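Long-range contact in glycosyl hydrolase (PDB 5NDX), which probably hydrolyses O-glycosidic bonds as a family 39 glycoside hydrolase and is a bacterial orthologue of human alpha-L-iduronidase: residues L78-D83 and R126-Y131. The protein carries 2 engineered substitutions. Residues are numbered along the deposited sequence.
With SO4 (sulfate ion), chain L.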
# COMPACT_ATOMS: atom_id res chain seq x y z
N LEU A 78 -8.80 20.04 -7.76
CA LEU A 78 -7.52 19.37 -7.89
C LEU A 78 -6.57 19.78 -6.78
O LEU A 78 -5.87 18.93 -6.22
CB LEU A 78 -6.91 19.53 -9.30
CG LEU A 78 -5.66 18.68 -9.60
CD1 LEU A 78 -5.88 17.17 -9.39
CD2 LEU A 78 -5.15 18.91 -11.01
N ASP A 79 -6.57 21.06 -6.42
CA ASP A 79 -5.80 21.56 -5.29
C ASP A 79 -6.14 20.84 -3.98
O ASP A 79 -5.25 20.49 -3.24
CB ASP A 79 -6.04 23.05 -5.04
CG ASP A 79 -5.49 23.97 -6.14
OD1 ASP A 79 -4.69 23.54 -7.01
OD2 ASP A 79 -5.92 25.16 -6.09
N ARG A 80 -7.42 20.68 -3.70
CA ARG A 80 -7.85 20.00 -2.50
C ARG A 80 -7.43 18.53 -2.51
O ARG A 80 -7.00 18.03 -1.51
CB ARG A 80 -9.37 20.10 -2.32
CG ARG A 80 -9.77 21.52 -1.88
CD ARG A 80 -11.28 21.78 -1.96
NE ARG A 80 -12.07 20.74 -1.28
CZ ARG A 80 -13.39 20.51 -1.46
NH1 ARG A 80 -14.12 21.23 -2.31
NH2 ARG A 80 -13.98 19.54 -0.77
N ALA A 81 -7.51 17.90 -3.67
CA ALA A 81 -7.20 16.49 -3.82
C ALA A 81 -5.70 16.22 -3.63
O ALA A 81 -5.32 15.31 -2.90
CB ALA A 81 -7.65 16.00 -5.18
N LEU A 82 -4.86 17.02 -4.28
CA LEU A 82 -3.42 16.91 -4.09
C LEU A 82 -3.00 17.34 -2.71
O LEU A 82 -2.11 16.70 -2.13
CB LEU A 82 -2.64 17.66 -5.16
CG LEU A 82 -2.92 17.14 -6.58
CD1 LEU A 82 -2.20 17.98 -7.61
CD2 LEU A 82 -2.53 15.67 -6.71
N ASP A 83 -3.62 18.38 -2.16
CA ASP A 83 -3.24 18.84 -0.82
C ASP A 83 -3.46 17.73 0.22
O ASP A 83 -2.64 17.58 1.12
CB ASP A 83 -4.03 20.05 -0.37
CG ASP A 83 -3.59 21.35 -1.01
OD1 ASP A 83 -2.56 21.45 -1.71
OD2 ASP A 83 -4.35 22.29 -0.82
N ARG A 126 1.85 24.98 -11.82
CA ARG A 126 1.11 25.29 -10.62
C ARG A 126 1.59 24.51 -9.37
O ARG A 126 1.74 25.12 -8.29
CB ARG A 126 -0.34 25.01 -10.86
CG ARG A 126 -1.22 25.38 -9.71
CD ARG A 126 -2.65 25.06 -10.08
NE ARG A 126 -3.54 25.49 -9.02
CZ ARG A 126 -3.92 26.75 -8.81
NH1 ARG A 126 -3.49 27.74 -9.60
NH2 ARG A 126 -4.73 27.05 -7.80
N TYR A 127 1.82 23.20 -9.50
CA TYR A 127 2.05 22.39 -8.30
C TYR A 127 3.50 22.51 -7.88
O TYR A 127 3.79 22.48 -6.70
CB TYR A 127 1.45 20.96 -8.44
CG TYR A 127 -0.04 21.07 -8.52
CD1 TYR A 127 -0.77 21.62 -7.47
CD2 TYR A 127 -0.74 20.68 -9.65
CE1 TYR A 127 -2.15 21.78 -7.56
CE2 TYR A 127 -2.11 20.89 -9.77
CZ TYR A 127 -2.80 21.44 -8.72
OH TYR A 127 -4.15 21.64 -8.83
N GLY A 128 4.38 22.75 -8.85
CA GLY A 128 5.78 23.11 -8.56
C GLY A 128 5.88 24.38 -7.73
O GLY A 128 6.64 24.44 -6.78
N ALA A 129 5.06 25.38 -8.07
CA ALA A 129 4.95 26.60 -7.27
C ALA A 129 4.30 26.37 -5.91
O ALA A 129 4.74 26.95 -4.91
CB ALA A 129 4.14 27.63 -8.02
N ARG A 130 3.23 25.57 -5.88
CA ARG A 130 2.45 25.39 -4.65
C ARG A 130 3.22 24.59 -3.61
O ARG A 130 3.20 24.92 -2.43
CB ARG A 130 1.12 24.68 -4.97
CG ARG A 130 0.06 24.66 -3.88
CD ARG A 130 -1.16 23.86 -4.38
NE ARG A 130 -2.22 23.82 -3.39
CZ ARG A 130 -3.07 24.82 -3.15
NH1 ARG A 130 -2.95 25.96 -3.78
NH2 ARG A 130 -4.02 24.72 -2.23
N TYR A 131 3.89 23.52 -4.04
CA TYR A 131 4.58 22.62 -3.12
C TYR A 131 6.10 22.68 -3.15
O TYR A 131 6.72 22.10 -2.29
CB TYR A 131 4.20 21.16 -3.42
CG TYR A 131 2.73 20.91 -3.45
CD1 TYR A 131 1.92 21.24 -2.38
CD2 TYR A 131 2.14 20.30 -4.55
CE1 TYR A 131 0.54 21.01 -2.41
CE2 TYR A 131 0.79 20.06 -4.60
CZ TYR A 131 -0.01 20.40 -3.52
OH TYR A 131 -1.36 20.17 -3.60
S SO4 L . -5.91 30.58 -9.11
O1 SO4 L . -6.15 29.90 -7.79
O2 SO4 L . -4.44 30.77 -9.28
O3 SO4 L . -6.44 29.79 -10.26
O4 SO4 L . -6.61 31.91 -9.08
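Two outer helices of the TIM barrel, those following the second and third strands of its eight-stranded parallel sheet, meet here through a salt-bridge network repeated one helical turn apart. Their short segments cross at -53° with axes 12.2 Å apart, a spacing bridged by long side chains. Asp79, the residue with most area covered, accepts from two neighbours at once. Its carboxylate takes a side-on bidentate pair from Arg126 (NE to OD1 3.0 Å, NH2 to OD2 2.8 Å), while OD1 also receives the hydroxyl of Tyr127 at 2.7 Å. Four residues along each helix, Asp83 does the same with Arg130 and Tyr131, so an Asp-Arg-Tyr arrangement recurs in register. The long salt bridge from Asp79 OD2 to Arg130 NH1, 3.8 Å and well out of the guanidinium plane, links the two sets by charge alone. On the buried side of this polar array, Leu82 sets CD1 over the face of the Tyr127 ring in a CH-pi contact, 3.5 Å from the centroid, and Trp75 packs against Tyr127. At the solvent side, Arg126 still has N-H groups for a sulfate ion, probably from the crystallisation liquor: NH1 bonds its O2 and NH2 its O1, both at 3.2 Å.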